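Local coordinates for protein abietadiene synthase, chloroplastic (Abies grandis, PDB 3S9V) that is a plant plastid enzyme of the terpene synthase family, a large single-chain protein built mostly of helices and the loops between them, at residues Leu84-Trp93 with Thr120-Phe131. Numbering follows the deposited sequence.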
ATOM      1  N   LEU A  84     -11.052 -35.549 -17.967  1.00 25.10           N
ATOM      2  CA  LEU A  84     -11.120 -36.941 -17.531  1.00 27.03           C
ATOM      3  C   LEU A  84     -10.164 -37.273 -16.383  1.00 27.48           C
ATOM      4  O   LEU A  84     -10.461 -38.111 -15.535  1.00 29.62           O
ATOM      5  CB  LEU A  84     -10.816 -37.871 -18.709  1.00 24.19           C
ATOM      6  CG  LEU A  84     -11.789 -37.860 -19.887  1.00 25.29           C
ATOM      7  CD1 LEU A  84     -11.236 -38.716 -21.023  1.00 29.02           C
ATOM      8  CD2 LEU A  84     -13.136 -38.386 -19.434  1.00 29.82           C
ATOM      9  N   GLN A  85      -9.021 -36.605 -16.357  1.00 27.79           N
ATOM     10  CA  GLN A  85      -8.001 -36.853 -15.346  1.00 29.36           C
ATOM     11  C   GLN A  85      -8.070 -35.984 -14.091  1.00 28.64           C
ATOM     12  O   GLN A  85      -7.395 -36.279 -13.108  1.00 29.69           O
ATOM     13  CB  GLN A  85      -6.618 -36.667 -15.976  1.00 31.24           C
ATOM     14  CG  GLN A  85      -6.413 -37.404 -17.284  1.00 37.83           C
ATOM     15  CD  GLN A  85      -6.048 -38.857 -17.083  1.00 53.07           C
ATOM     16  OE1 GLN A  85      -6.796 -39.621 -16.474  1.00 53.58           O
ATOM     17  NE2 GLN A  85      -4.883 -39.247 -17.595  1.00 60.70           N
ATOM     18  N   ASN A  86      -8.875 -34.927 -14.103  1.00 29.53           N
ATOM     19  CA  ASN A  86      -8.915 -34.026 -12.952  1.00 28.14           C
ATOM     20  C   ASN A  86     -10.193 -33.886 -12.147  1.00 28.51           C
ATOM     21  O   ASN A  86     -10.437 -32.839 -11.533  1.00 23.99           O
ATOM     22  CB  ASN A  86      -8.440 -32.641 -13.384  1.00 28.33           C
ATOM     23  CG  ASN A  86      -6.938 -32.574 -13.531  1.00 26.41           C
ATOM     24  OD1 ASN A  86      -6.225 -32.382 -12.552  1.00 25.07           O
ATOM     25  ND2 ASN A  86      -6.447 -32.759 -14.751  1.00 24.48           N
ATOM     26  N   GLN A  87     -11.010 -34.930 -12.140  1.00 25.92           N
ATOM     27  CA  GLN A  87     -12.231 -34.892 -11.359  1.00 27.19           C
ATOM     28  C   GLN A  87     -11.812 -35.181  -9.912  1.00 29.51           C
ATOM     29  O   GLN A  87     -10.882 -35.951  -9.678  1.00 30.09           O
ATOM     30  CB  GLN A  87     -13.207 -35.958 -11.860  1.00 25.98           C
ATOM     31  CG  GLN A  87     -14.524 -36.005 -11.100  1.00 30.60           C
ATOM     32  CD  GLN A  87     -15.471 -37.040 -11.660  1.00 30.37           C
ATOM     33  OE1 GLN A  87     -15.064 -38.154 -11.987  1.00 33.21           O
ATOM     34  NE2 GLN A  87     -16.746 -36.683 -11.766  1.00 29.64           N
ATOM     35  N   LEU A  88     -12.484 -34.557  -8.948  1.00 28.85           N
ATOM     36  CA  LEU A  88     -12.164 -34.753  -7.538  1.00 29.02           C
ATOM     37  C   LEU A  88     -12.831 -36.006  -6.965  1.00 29.59           C
ATOM     38  O   LEU A  88     -13.694 -36.611  -7.608  1.00 29.80           O
ATOM     39  CB  LEU A  88     -12.578 -33.515  -6.738  1.00 31.87           C
ATOM     40  CG  LEU A  88     -11.985 -32.181  -7.216  1.00 33.79           C
ATOM     41  CD1 LEU A  88     -12.517 -31.048  -6.355  1.00 32.55           C
ATOM     42  CD2 LEU A  88     -10.462 -32.226  -7.147  1.00 31.75           C
ATOM     43  N   LYS A  89     -12.430 -36.388  -5.754  1.00 30.92           N
ATOM     44  CA  LYS A  89     -12.964 -37.582  -5.090  1.00 32.64           C
ATOM     45  C   LYS A  89     -14.470 -37.593  -4.859  1.00 28.78           C
ATOM     46  O   LYS A  89     -15.094 -38.648  -4.911  1.00 30.23           O
ATOM     47  CB  LYS A  89     -12.259 -37.807  -3.748  1.00 34.59           C
ATOM     48  CG  LYS A  89     -10.814 -38.238  -3.885  1.00 52.20           C
ATOM     49  CD  LYS A  89     -10.175 -38.510  -2.530  1.00 60.77           C
ATOM     50  CE  LYS A  89      -8.741 -38.991  -2.695  1.00 64.56           C
ATOM     51  NZ  LYS A  89      -8.091 -39.260  -1.385  1.00 70.86           N
ATOM     52  N   ASP A  90     -15.053 -36.433  -4.594  1.00 25.34           N
ATOM     53  CA  ASP A  90     -16.489 -36.366  -4.358  1.00 24.82           C
ATOM     54  C   ASP A  90     -17.288 -36.304  -5.667  1.00 25.17           C
ATOM     55  O   ASP A  90     -18.512 -36.207  -5.652  1.00 27.67           O
ATOM     56  CB  ASP A  90     -16.824 -35.162  -3.470  1.00 25.20           C
ATOM     57  CG  ASP A  90     -16.463 -33.824  -4.118  1.00 35.78           C
ATOM     58  OD1 ASP A  90     -16.676 -32.774  -3.470  1.00 34.02           O
ATOM     59  OD2 ASP A  90     -15.972 -33.816  -5.270  1.00 33.80           O
ATOM     60  N   GLY A  91     -16.590 -36.353  -6.798  1.00 23.76           N
ATOM     61  CA  GLY A  91     -17.269 -36.330  -8.082  1.00 23.27           C
ATOM     62  C   GLY A  91     -17.381 -34.970  -8.735  1.00 25.52           C
ATOM     63  O   GLY A  91     -17.853 -34.851  -9.867  1.00 26.44           O
ATOM     64  N   SER A  92     -16.950 -33.935  -8.029  1.00 24.23           N
ATOM     65  CA  SER A  92     -17.022 -32.589  -8.573  1.00 23.32           C
ATOM     66  C   SER A  92     -15.726 -32.231  -9.291  1.00 22.07           C
ATOM     67  O   SER A  92     -14.748 -32.982  -9.249  1.00 18.59           O
ATOM     68  CB  SER A  92     -17.246 -31.580  -7.447  1.00 16.95           C
ATOM     69  OG  SER A  92     -16.085 -31.478  -6.631  1.00 22.21           O
ATOM     70  N   TRP A  93     -15.751 -31.083  -9.959  1.00 20.58           N
ATOM     71  CA  TRP A  93     -14.584 -30.531 -10.641  1.00 23.09           C
ATOM     72  C   TRP A  93     -14.462 -29.131 -10.048  1.00 25.78           C
ATOM     73  O   TRP A  93     -15.451 -28.566  -9.578  1.00 25.22           O
ATOM     74  CB  TRP A  93     -14.810 -30.413 -12.151  1.00 27.01           C
ATOM     75  CG  TRP A  93     -14.497 -31.647 -12.931  1.00 22.27           C
ATOM     76  CD1 TRP A  93     -13.277 -32.029 -13.426  1.00 20.88           C
ATOM     77  CD2 TRP A  93     -15.424 -32.659 -13.320  1.00 20.53           C
ATOM     78  NE1 TRP A  93     -13.395 -33.219 -14.106  1.00 17.67           N
ATOM     79  CE2 TRP A  93     -14.701 -33.628 -14.056  1.00 11.76           C
ATOM     80  CE3 TRP A  93     -16.801 -32.842 -13.119  1.00 15.74           C
ATOM     81  CZ2 TRP A  93     -15.308 -34.761 -14.592  1.00 13.07           C
ATOM     82  CZ3 TRP A  93     -17.406 -33.972 -13.656  1.00 11.39           C
ATOM     83  CH2 TRP A  93     -16.657 -34.917 -14.385  1.00 16.80           C
ATOM     84  N   THR A 120     -17.990 -39.429 -24.020  1.00 33.92           N
ATOM     85  CA  THR A 120     -16.869 -40.034 -23.326  1.00 32.48           C
ATOM     86  C   THR A 120     -16.952 -39.871 -21.805  1.00 33.08           C
ATOM     87  O   THR A 120     -17.805 -39.143 -21.292  1.00 30.60           O
ATOM     88  CB  THR A 120     -15.537 -39.453 -23.866  1.00 32.27           C
ATOM     89  OG1 THR A 120     -14.435 -40.168 -23.297  1.00 37.70           O
ATOM     90  CG2 THR A 120     -15.417 -37.974 -23.529  1.00 31.54           C
ATOM     91  N   GLY A 121     -16.081 -40.586 -21.097  1.00 35.05           N
ATOM     92  CA  GLY A 121     -16.044 -40.539 -19.645  1.00 35.31           C
ATOM     93  C   GLY A 121     -17.365 -40.838 -18.957  1.00 35.91           C
ATOM     94  O   GLY A 121     -17.766 -40.107 -18.047  1.00 33.51           O
ATOM     95  N   GLU A 122     -18.032 -41.912 -19.371  1.00 35.39           N
ATOM     96  CA  GLU A 122     -19.326 -42.289 -18.793  1.00 37.61           C
ATOM     97  C   GLU A 122     -19.350 -42.348 -17.272  1.00 38.15           C
ATOM     98  O   GLU A 122     -20.309 -41.887 -16.642  1.00 37.45           O
ATOM     99  CB  GLU A 122     -19.798 -43.642 -19.341  1.00 38.30           C
ATOM    100  CG  GLU A 122     -20.425 -43.586 -20.732  1.00 50.22           C
ATOM    101  CD  GLU A 122     -19.403 -43.513 -21.854  1.00 56.34           C
ATOM    102  OE1 GLU A 122     -19.822 -43.356 -23.024  1.00 54.32           O
ATOM    103  OE2 GLU A 122     -18.187 -43.618 -21.569  1.00 56.61           O
ATOM    104  N   THR A 123     -18.309 -42.917 -16.672  1.00 38.14           N
ATOM    105  CA  THR A 123     -18.286 -43.008 -15.220  1.00 39.23           C
ATOM    106  C   THR A 123     -18.132 -41.628 -14.586  1.00 36.92           C
ATOM    107  O   THR A 123     -18.870 -41.291 -13.662  1.00 41.18           O
ATOM    108  CB  THR A 123     -17.168 -43.955 -14.715  1.00 38.22           C
ATOM    109  OG1 THR A 123     -15.884 -43.417 -15.043  1.00 46.71           O
ATOM    110  CG2 THR A 123     -17.314 -45.320 -15.355  1.00 35.88           C
ATOM    111  N   GLN A 124     -17.193 -40.823 -15.082  1.00 32.56           N
ATOM    112  CA  GLN A 124     -17.000 -39.485 -14.525  1.00 29.96           C
ATOM    113  C   GLN A 124     -18.290 -38.673 -14.613  1.00 24.95           C
ATOM    114  O   GLN A 124     -18.649 -37.959 -13.678  1.00 20.99           O
ATOM    115  CB  GLN A 124     -15.872 -38.736 -15.245  1.00 28.39           C
ATOM    116  CG  GLN A 124     -14.495 -39.323 -15.012  1.00 28.90           C
ATOM    117  CD  GLN A 124     -14.065 -40.252 -16.126  1.00 32.47           C
ATOM    118  OE1 GLN A 124     -14.872 -41.015 -16.659  1.00 37.21           O
ATOM    119  NE2 GLN A 124     -12.785 -40.200 -16.480  1.00 27.71           N
ATOM    120  N   VAL A 125     -18.993 -38.787 -15.733  1.00 24.10           N
ATOM    121  CA  VAL A 125     -20.237 -38.055 -15.886  1.00 24.23           C
ATOM    122  C   VAL A 125     -21.216 -38.486 -14.806  1.00 28.88           C
ATOM    123  O   VAL A 125     -21.878 -37.649 -14.200  1.00 29.22           O
ATOM    124  CB  VAL A 125     -20.865 -38.280 -17.275  1.00 21.26           C
ATOM    125  CG1 VAL A 125     -22.292 -37.763 -17.288  1.00 20.50           C
ATOM    126  CG2 VAL A 125     -20.052 -37.554 -18.329  1.00 13.65           C
ATOM    127  N   GLN A 126     -21.299 -39.791 -14.552  1.00 31.68           N
ATOM    128  CA  GLN A 126     -22.212 -40.290 -13.526  1.00 34.10           C
ATOM    129  C   GLN A 126     -21.842 -39.776 -12.127  1.00 32.06           C
ATOM    130  O   GLN A 126     -22.719 -39.344 -11.371  1.00 30.63           O
ATOM    131  CB  GLN A 126     -22.248 -41.823 -13.534  1.00 35.02           C
ATOM    132  CG  GLN A 126     -23.319 -42.421 -12.622  1.00 39.00           C
ATOM    133  CD  GLN A 126     -24.664 -41.706 -12.750  1.00 46.99           C
ATOM    134  OE1 GLN A 126     -25.083 -41.328 -13.849  1.00 46.11           O
ATOM    135  NE2 GLN A 126     -25.349 -41.529 -11.625  1.00 40.14           N
ATOM    136  N   LYS A 127     -20.555 -39.827 -11.782  1.00 27.48           N
ATOM    137  CA  LYS A 127     -20.111 -39.331 -10.479  1.00 31.74           C
ATOM    138  C   LYS A 127     -20.370 -37.823 -10.371  1.00 29.07           C
ATOM    139  O   LYS A 127     -20.679 -37.310  -9.291  1.00 25.73           O
ATOM    140  CB  LYS A 127     -18.616 -39.592 -10.272  1.00 33.10           C
ATOM    141  CG  LYS A 127     -18.263 -41.024  -9.964  1.00 42.00           C
ATOM    142  CD  LYS A 127     -16.760 -41.181  -9.821  1.00 53.42           C
ATOM    143  CE  LYS A 127     -16.390 -42.622  -9.518  1.00 61.22           C
ATOM    144  NZ  LYS A 127     -14.920 -42.786  -9.344  1.00 69.17           N
ATOM    145  N   GLY A 128     -20.228 -37.122 -11.494  1.00 25.11           N
ATOM    146  CA  GLY A 128     -20.455 -35.690 -11.508  1.00 20.94           C
ATOM    147  C   GLY A 128     -21.920 -35.391 -11.270  1.00 19.85           C
ATOM    148  O   GLY A 128     -22.262 -34.485 -10.511  1.00 19.26           O
ATOM    149  N   ILE A 129     -22.785 -36.167 -11.915  1.00 22.12           N
ATOM    150  CA  ILE A 129     -24.224 -35.993 -11.763  1.00 24.47           C
ATOM    151  C   ILE A 129     -24.618 -36.149 -10.303  1.00 22.48           C
ATOM    152  O   ILE A 129     -25.380 -35.340  -9.765  1.00 19.07           O
ATOM    153  CB  ILE A 129     -25.014 -37.016 -12.619  1.00 27.17           C
ATOM    154  CG1 ILE A 129     -24.971 -36.597 -14.089  1.00 29.47           C
ATOM    155  CG2 ILE A 129     -26.465 -37.095 -12.150  1.00 29.39           C
ATOM    156  CD1 ILE A 129     -25.762 -37.504 -15.006  1.00 33.03           C
ATOM    157  N   GLU A 130     -24.079 -37.182  -9.662  1.00 24.22           N
ATOM    158  CA  GLU A 130     -24.376 -37.446  -8.260  1.00 23.52           C
ATOM    159  C   GLU A 130     -23.894 -36.308  -7.381  1.00 24.07           C
ATOM    160  O   GLU A 130     -24.609 -35.877  -6.476  1.00 25.64           O
ATOM    161  CB  GLU A 130     -23.735 -38.762  -7.827  1.00 26.16           C
ATOM    162  CG  GLU A 130     -24.067 -39.904  -8.779  1.00 34.87           C
ATOM    163  CD  GLU A 130     -23.536 -41.248  -8.321  1.00 36.91           C
ATOM    164  OE1 GLU A 130     -22.463 -41.286  -7.681  1.00 39.15           O
ATOM    165  OE2 GLU A 130     -24.189 -42.270  -8.622  1.00 42.70           O
ATOM    166  N   PHE A 131     -22.687 -35.810  -7.636  1.00 24.62           N
ATOM    167  CA  PHE A 131     -22.188 -34.700  -6.834  1.00 21.33           C
ATOM    168  C   PHE A 131     -23.093 -33.497  -7.023  1.00 18.94           C
ATOM    169  O   PHE A 131     -23.522 -32.876  -6.056  1.00 21.67           O
ATOM    170  CB  PHE A 131     -20.776 -34.282  -7.233  1.00 18.91           C
ATOM    171  CG  PHE A 131     -20.348 -32.995  -6.586  1.00 19.97           C
ATOM    172  CD1 PHE A 131     -19.856 -32.987  -5.286  1.00 22.11           C
ATOM    173  CD2 PHE A 131     -20.523 -31.778  -7.241  1.00 14.36           C
ATOM    174  CE1 PHE A 131     -19.553 -31.793  -4.648  1.00 16.93           C
ATOM    175  CE2 PHE A 131     -20.222 -30.581  -6.609  1.00 13.22           C
ATOM    176  CZ  PHE A 131     -19.737 -30.586  -5.312  1.00 14.59           C
TER
HETATM  177  O   HOH W   1     -19.991 -38.563  -6.767  1.00 29.17           O
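Gln87 reaches Gln124 on helix 122-136 with a fully extended side chain, CG anti to the backbone N (chi1 180°), and its amide shows how one NH2 group can tie a loop to a helix. Gln87 NE2 donates to Gln124 O at 3.0 Å and to Gly91 O of its own loop at 2.9 Å. Gln124 O also takes the helical bond from Gly128 N, the two donors arriving from opposite faces of the carbonyl plane. The return bond comes from Gln124, whose chain bends at chi2 (97°) to carry NE2 to Leu84 O, 3.3 Å away, in a nearly straight bond (N-H...O 164°); CD2 of Leu84 packs beside the same nitrogen and against Gly121 CA. Glycines let the backbones come close: the CA atoms of Gly91 and Gly128 lie 4.7 Å apart, with Gly128 CA making a C-H...O contact to Gly91 O. Farther along the helix, at Phe131, Ser92 CB sits over one face of the ring. Asp90 OD2 accepts from Ser92 N at 2.9 Å, closing an Asx turn, and from Ser92 OG. The run from Gln87 to Trp93, Gln-Leu-Lys-Asp-Gly-Ser-Trp, fits the QW motif of triterpene cyclases and class II diterpene cyclases, with Trp93 laying one ring face against Gln87 CG. Trp93 NE1 bonds to Ile83 O, tying the loop back to helix 77-85, while helix 101-117 meets Ser92, Trp93 and Val125 through Thr108, Cys111 and Leu115, respectively.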